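Local coordinates for extracellular ligand-binding receptor (Desulfohalobium retbaense DSM 5692, PDB 5ERE), which probably serves as an extracellular sensor, binding 2-oxo-4-methylpentanoate in a periplasmic-binding-protein module and cytosine in a Cache-type (tandem PAS) sensor region, at residues A[102-106]-A[281-285]; A[307-311]-A[323-327]; A[383-387]-A[449-453]. The contacts are given in a common frame with arbitrary orientation. Residues are numbered along the deposited sequence.

Contact 1 of 3, residues A[102-106]-A[281-285]; sequences PGHTI and FEWYA. With CA (calcium ion), chain E.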
# COMPACT_ATOMS: atom_id res chain seq x y z
N PRO A 102 13.17 13.83 -16.50
CA PRO A 102 11.74 13.59 -16.60
C PRO A 102 11.33 13.25 -18.05
O PRO A 102 11.92 13.73 -19.01
CB PRO A 102 11.13 14.91 -16.10
CG PRO A 102 12.21 15.59 -15.36
CD PRO A 102 13.47 15.19 -16.01
N GLY A 103 10.35 12.37 -18.19
CA GLY A 103 9.91 11.93 -19.49
C GLY A 103 10.79 10.87 -20.12
O GLY A 103 10.71 10.62 -21.32
N HIS A 104 11.63 10.22 -19.32
CA HIS A 104 12.53 9.21 -19.85
C HIS A 104 12.46 8.02 -18.94
O HIS A 104 12.36 8.17 -17.70
CB HIS A 104 13.98 9.71 -19.98
CG HIS A 104 14.14 10.78 -21.03
ND1 HIS A 104 14.55 10.50 -22.32
CD2 HIS A 104 13.93 12.11 -20.98
CE1 HIS A 104 14.59 11.62 -23.02
NE2 HIS A 104 14.21 12.62 -22.23
N THR A 105 12.49 6.86 -19.59
CA THR A 105 12.41 5.56 -18.94
C THR A 105 11.01 5.25 -18.45
O THR A 105 10.49 5.88 -17.55
CB THR A 105 13.38 5.42 -17.74
OG1 THR A 105 14.72 5.62 -18.18
CG2 THR A 105 13.25 4.00 -17.16
N ILE A 106 10.42 4.24 -19.06
CA ILE A 106 9.20 3.70 -18.55
C ILE A 106 9.60 2.55 -17.64
O ILE A 106 10.51 1.82 -17.96
CB ILE A 106 8.29 3.20 -19.70
CG1 ILE A 106 7.71 4.39 -20.47
CG2 ILE A 106 7.18 2.26 -19.17
CD1 ILE A 106 6.63 5.18 -19.73
N PHE A 281 7.17 6.77 -24.89
CA PHE A 281 6.88 7.13 -23.50
C PHE A 281 5.38 7.45 -23.33
O PHE A 281 4.72 6.91 -22.43
CB PHE A 281 7.78 8.30 -23.07
CG PHE A 281 7.77 8.59 -21.58
CD1 PHE A 281 6.74 9.32 -21.01
CD2 PHE A 281 8.82 8.17 -20.77
CE1 PHE A 281 6.74 9.60 -19.67
CE2 PHE A 281 8.82 8.44 -19.42
CZ PHE A 281 7.79 9.15 -18.86
N GLU A 282 4.82 8.26 -24.22
CA GLU A 282 3.41 8.63 -24.11
C GLU A 282 2.46 7.42 -24.30
O GLU A 282 1.34 7.38 -23.77
CB GLU A 282 3.06 9.73 -25.15
CG GLU A 282 1.58 10.15 -25.09
CD GLU A 282 1.18 10.73 -23.74
OE1 GLU A 282 1.82 11.74 -23.36
OE2 GLU A 282 0.27 10.18 -23.05
N TRP A 283 2.91 6.46 -25.08
CA TRP A 283 2.16 5.22 -25.21
C TRP A 283 1.83 4.62 -23.85
O TRP A 283 0.74 4.07 -23.64
CB TRP A 283 2.99 4.21 -26.00
CG TRP A 283 2.28 2.96 -26.21
CD1 TRP A 283 2.32 1.85 -25.42
CD2 TRP A 283 1.37 2.67 -27.28
NE1 TRP A 283 1.50 0.87 -25.94
CE2 TRP A 283 0.90 1.35 -27.08
CE3 TRP A 283 0.91 3.40 -28.39
CZ2 TRP A 283 0.02 0.75 -27.94
CZ3 TRP A 283 0.03 2.79 -29.25
CH2 TRP A 283 -0.41 1.48 -29.02
N TYR A 284 2.80 4.70 -22.95
CA TYR A 284 2.63 4.11 -21.62
C TYR A 284 2.09 5.11 -20.61
O TYR A 284 1.18 4.78 -19.85
CB TYR A 284 3.97 3.51 -21.16
CG TYR A 284 4.32 2.23 -21.88
CD1 TYR A 284 3.80 1.01 -21.47
CD2 TYR A 284 5.22 2.24 -22.93
CE1 TYR A 284 4.12 -0.17 -22.13
CE2 TYR A 284 5.56 1.09 -23.59
CZ TYR A 284 5.01 -0.11 -23.19
OH TYR A 284 5.40 -1.24 -23.85
N ALA A 285 2.62 6.34 -20.61
CA ALA A 285 2.36 7.30 -19.56
C ALA A 285 0.87 7.63 -19.48
O ALA A 285 0.27 8.04 -20.48
CB ALA A 285 3.20 8.61 -19.80
CA CA E . -0.56 8.00 -22.73
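Within the periplasmic-binding-protein fold, a loop leading into the edge of a five-stranded parallel sheet packs against the last turn of helix 277-284, and F281, I106 and G103 account for most of the 296 Å² buried between 102-106 and 281-285. F281 is the centrepiece. Its CA-to-CB bond points sideways, but chi1 near 180° (t) carries the ring into the bend of the loop, where it is gripped on opposite faces. On one face G103 CA lies 3.8 Å from the F281 ring centroid, 22° off the normal; on the other I106 CD1 lies 3.9 Å from that centroid at 13°. Both are CH-pi contacts. The phi of G103, 80°, is one that glycine adopts readily. Backbone atoms also come close, G103 O at 3.1 Å from F281 CD2 over the G103 face and H104 N at 3.3 Å from F281 CE2.

I106 points toward the helix and reaches beyond the ring: its CD1 sits 3.5 Å from Y284 CB and 3.7 Å from F281 O. That carbonyl also accepts the backbone N of A285 at 2.8 Å, so the methyl rests on a closed helical turn. The Y284 hydroxyl is hydrogen-bonded to T265 of helix 254-271, while T105, turned away, bonds H79 and H89 through OG1. The same turn offers F281 and Y284 to the loop, and its C-terminal end holds a calcium ion: N287 OD1 binds it, together with E282 O at 2.2 Å, E282 OE2 at 2.4 Å and A285 O at 2.4 Å.

Contact 2 of 3, residues A[307-311]-A[323-327]; sequences PYIFK and FQFPM. With EDO (1,2-ethanediol), chain H.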
# COMPACT_ATOMS: atom_id res chain seq x y z
N PRO A 307 -1.60 -3.76 -7.60
CA PRO A 307 -1.62 -4.13 -6.18
C PRO A 307 -0.68 -5.29 -5.79
O PRO A 307 -0.30 -6.11 -6.64
CB PRO A 307 -3.09 -4.49 -5.94
CG PRO A 307 -3.63 -4.87 -7.33
CD PRO A 307 -2.90 -3.99 -8.28
N TYR A 308 -0.29 -5.29 -4.51
CA TYR A 308 0.53 -6.32 -3.89
C TYR A 308 -0.26 -6.97 -2.74
O TYR A 308 -1.19 -6.36 -2.16
CB TYR A 308 1.86 -5.75 -3.30
CG TYR A 308 3.01 -5.58 -4.26
CD1 TYR A 308 2.83 -4.99 -5.51
CD2 TYR A 308 4.27 -5.98 -3.92
CE1 TYR A 308 3.90 -4.83 -6.38
CE2 TYR A 308 5.33 -5.83 -4.77
CZ TYR A 308 5.12 -5.25 -6.02
OH TYR A 308 6.14 -5.10 -6.90
N ILE A 309 0.15 -8.19 -2.41
CA ILE A 309 -0.39 -8.90 -1.27
C ILE A 309 0.75 -9.49 -0.45
O ILE A 309 1.91 -9.55 -0.90
CB ILE A 309 -1.32 -10.05 -1.64
CG1 ILE A 309 -0.65 -10.94 -2.70
CG2 ILE A 309 -2.61 -9.50 -2.12
CD1 ILE A 309 -1.25 -12.34 -2.83
N PHE A 310 0.38 -9.95 0.72
CA PHE A 310 1.26 -10.84 1.48
C PHE A 310 1.13 -12.29 1.06
O PHE A 310 0.03 -12.81 0.85
CB PHE A 310 0.97 -10.69 2.96
CG PHE A 310 1.51 -9.44 3.53
CD1 PHE A 310 2.85 -9.34 3.83
CD2 PHE A 310 0.69 -8.34 3.76
CE1 PHE A 310 3.38 -8.16 4.36
CE2 PHE A 310 1.21 -7.17 4.29
CZ PHE A 310 2.56 -7.08 4.58
N LYS A 311 2.30 -12.90 0.88
CA LYS A 311 2.41 -14.30 0.59
C LYS A 311 3.31 -14.97 1.61
O LYS A 311 4.02 -14.30 2.37
CB LYS A 311 2.94 -14.51 -0.82
CG LYS A 311 1.94 -14.08 -1.84
CD LYS A 311 2.34 -14.42 -3.25
CE LYS A 311 1.92 -15.83 -3.68
NZ LYS A 311 2.39 -16.07 -5.07
N PHE A 323 -3.48 -14.39 6.85
CA PHE A 323 -3.51 -13.48 7.99
C PHE A 323 -3.76 -12.01 7.63
O PHE A 323 -4.28 -11.25 8.43
CB PHE A 323 -2.20 -13.59 8.79
CG PHE A 323 -1.00 -12.99 8.12
CD1 PHE A 323 -0.80 -11.61 8.11
CD2 PHE A 323 -0.02 -13.80 7.58
CE1 PHE A 323 0.32 -11.07 7.52
CE2 PHE A 323 1.10 -13.25 6.99
CZ PHE A 323 1.27 -11.88 6.96
N GLN A 324 -3.44 -11.63 6.40
CA GLN A 324 -3.44 -10.20 6.07
C GLN A 324 -4.82 -9.56 6.08
O GLN A 324 -4.92 -8.36 6.28
CB GLN A 324 -2.82 -9.99 4.73
CG GLN A 324 -3.61 -10.57 3.58
CD GLN A 324 -2.72 -10.73 2.41
OE1 GLN A 324 -2.19 -9.75 1.89
NE2 GLN A 324 -2.48 -11.98 2.02
N PHE A 325 -5.87 -10.34 5.85
CA PHE A 325 -7.20 -9.74 5.67
C PHE A 325 -7.78 -9.38 7.02
O PHE A 325 -8.19 -8.23 7.22
CB PHE A 325 -8.10 -10.69 4.84
CG PHE A 325 -7.48 -11.02 3.51
CD1 PHE A 325 -7.36 -10.03 2.55
CD2 PHE A 325 -6.96 -12.27 3.25
CE1 PHE A 325 -6.72 -10.30 1.34
CE2 PHE A 325 -6.34 -12.54 2.03
CZ PHE A 325 -6.21 -11.55 1.09
N PRO A 326 -7.76 -10.32 7.98
CA PRO A 326 -8.17 -9.88 9.32
C PRO A 326 -7.20 -8.88 9.91
O PRO A 326 -7.62 -7.99 10.64
CB PRO A 326 -8.19 -11.19 10.14
CG PRO A 326 -7.46 -12.23 9.29
CD PRO A 326 -7.74 -11.79 7.86
N MSE A 327 -5.92 -9.01 9.61
CA MSE A 327 -4.97 -7.99 10.06
C MSE A 327 -5.32 -6.56 9.60
O MSE A 327 -5.35 -5.59 10.36
CB MSE A 327 -3.60 -8.34 9.52
CG MSE A 327 -2.50 -7.42 10.03
SE MSE A 327 -0.88 -7.62 9.02
CE MSE A 327 -1.50 -6.87 7.32
C1 EDO H . -1.06 -17.84 6.26
O1 EDO H . -1.81 -17.00 7.13
C2 EDO H . -1.92 -18.92 5.60
O2 EDO H . -1.07 -19.72 4.77
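Strand 308-311 runs past the N-terminal part of helix 324-357, with the backbones closest at F310 and Q324 (CA to CA 6.6 Å); within 323-327, M327 N bonds F323 O at 3.0 Å. The carboxamide of Q324 bridges the gap by pairing with both backbone polar groups of one strand residue: F310 N donates to Q324 OE1 (2.8 Å, 163°) and Q324 NE2 donates to F310 O (2.9 Å, 143°). Q324 thus engages the strand much as a neighbouring strand would, and its NE2 also bonds A321 O. This is where the mixed sheet of the periplasmic-binding-protein module passes, through hairpin strand 317-320, into the long helix leading to the sensor region. Beside this amide pairing, F310 points toward the helix. Its CB lies 4.2 Å from F323 CZ, the two rings meeting obliquely (centroids 5.8 Å apart, planes at 42°), and its CE2 lies 4.1 Å from CE of selenomethionine M327. L119 of helix 112-123 also touches F310, and I309 CB approaches Q324 OE1 at 3.6 Å.

Contact 3 of 3, residues A[383-387]-A[449-453]; sequences TVDAT and FIGSV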
# COMPACT_ATOMS: atom_id res chain seq x y z
N THR A 383 -20.60 25.04 20.92
CA THR A 383 -21.36 24.86 22.13
C THR A 383 -22.81 25.07 21.78
O THR A 383 -23.12 25.81 20.84
CB THR A 383 -20.92 25.81 23.26
OG1 THR A 383 -20.98 27.16 22.81
CG2 THR A 383 -19.53 25.45 23.70
N VAL A 384 -23.66 24.39 22.54
CA VAL A 384 -25.10 24.28 22.31
C VAL A 384 -25.81 24.43 23.66
O VAL A 384 -25.52 23.67 24.59
CB VAL A 384 -25.48 22.91 21.68
CG1 VAL A 384 -26.98 22.83 21.40
CG2 VAL A 384 -24.68 22.67 20.41
N ASP A 385 -26.74 25.38 23.78
CA ASP A 385 -27.38 25.63 25.07
C ASP A 385 -28.52 24.65 25.41
O ASP A 385 -28.88 23.76 24.62
CB ASP A 385 -27.91 27.09 25.14
CG ASP A 385 -29.07 27.38 24.17
OD1 ASP A 385 -29.78 26.45 23.73
OD2 ASP A 385 -29.27 28.58 23.86
N ALA A 386 -29.08 24.84 26.61
CA ALA A 386 -30.08 23.91 27.15
C ALA A 386 -31.32 23.80 26.25
O ALA A 386 -32.12 22.89 26.40
CB ALA A 386 -30.46 24.35 28.57
N THR A 387 -31.45 24.72 25.27
CA THR A 387 -32.56 24.72 24.32
C THR A 387 -32.23 24.01 23.00
O THR A 387 -33.10 23.79 22.17
CB THR A 387 -33.02 26.16 23.99
OG1 THR A 387 -32.20 26.73 22.96
CG2 THR A 387 -32.94 27.04 25.23
N PHE A 449 -27.26 21.41 34.55
CA PHE A 449 -27.04 21.21 33.12
C PHE A 449 -27.22 22.51 32.36
O PHE A 449 -28.24 23.17 32.49
CB PHE A 449 -28.03 20.15 32.59
CG PHE A 449 -27.96 19.93 31.10
CD1 PHE A 449 -26.94 19.18 30.55
CD2 PHE A 449 -28.94 20.43 30.27
CE1 PHE A 449 -26.88 18.96 29.19
CE2 PHE A 449 -28.89 20.21 28.91
CZ PHE A 449 -27.85 19.47 28.37
N ILE A 450 -26.23 22.86 31.54
CA ILE A 450 -26.30 24.12 30.80
C ILE A 450 -26.18 23.93 29.28
O ILE A 450 -26.26 24.89 28.54
CB ILE A 450 -25.24 25.09 31.30
CG1 ILE A 450 -23.82 24.60 31.03
CG2 ILE A 450 -25.42 25.30 32.81
CD1 ILE A 450 -22.74 25.64 31.39
N GLY A 451 -26.01 22.69 28.82
CA GLY A 451 -25.92 22.42 27.39
C GLY A 451 -24.81 21.46 27.07
O GLY A 451 -24.51 20.55 27.86
N SER A 452 -24.17 21.65 25.93
CA SER A 452 -23.23 20.64 25.46
C SER A 452 -22.15 21.24 24.59
O SER A 452 -22.31 22.32 24.04
CB SER A 452 -23.97 19.55 24.68
OG SER A 452 -24.66 20.11 23.56
N VAL A 453 -21.06 20.49 24.48
CA VAL A 453 -19.95 20.86 23.63
C VAL A 453 -19.71 19.74 22.64
O VAL A 453 -19.80 18.54 22.99
CB VAL A 453 -18.68 21.20 24.48
CG1 VAL A 453 -18.25 20.02 25.34
CG2 VAL A 453 -17.53 21.67 23.60
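V384 lies beside S452 on one face of the antiparallel sheet of the Cache (PAS-like) sensor region, its CB 3.5 Å from S452 OG. The two form a hydrogen-bonded pair, with V384 N to S452 O at 2.9 Å (147°) and S452 N to V384 O at 2.8 Å (149°). This face looks to the ligand: the V384 side chain is about 6 Å from the bound cytosine, and S452 OG bonds E439, a residue of that pocket. T383 and V453, a non-hydrogen-bonded pair with CA atoms 4.5 Å apart, point to the other face, where helices 324-357 and 362-374 cover them. The axes of 383-385 and 449-453 approach to 4.6 Å, 149° between their directions, hence antiparallel. G451 has room for no CB, which would clash with V384 O and D385 CA and, at phi/psi 136/-145, with the preceding carbonyl; its CA makes a CA-H...O contact of 3.1 Å with V384 O. A386 CB lies 4.4 Å from F449 CE2; D385 OD1 accepts T387 N at 2.9 Å, an Asx turn.

Overall arrangement
From the N terminus, contact 1 closes first, a loop of 174 residues that includes the parallel strands 129-134 to 228-232 of the mixed sheet and returns helix 277-284 to the edge of the first, parallel sheet. Contact 2 follows after it with a short loop of 11 residues, joining the mixed sheet to the start of helix 324-357. Contact 3 then closes 61 residues within the sensor region by pairing two strands of its antiparallel sheet. The three are in series: none nests or crosses. The centre of contact 2 lies about 31 Å from that of contact 1 and about 46 Å from that of contact 3; contacts 1 and 3 are about 60 Å apart, centre to centre. Helix 324-357 links the last two, starting in contact 2 and covering T383 and V453.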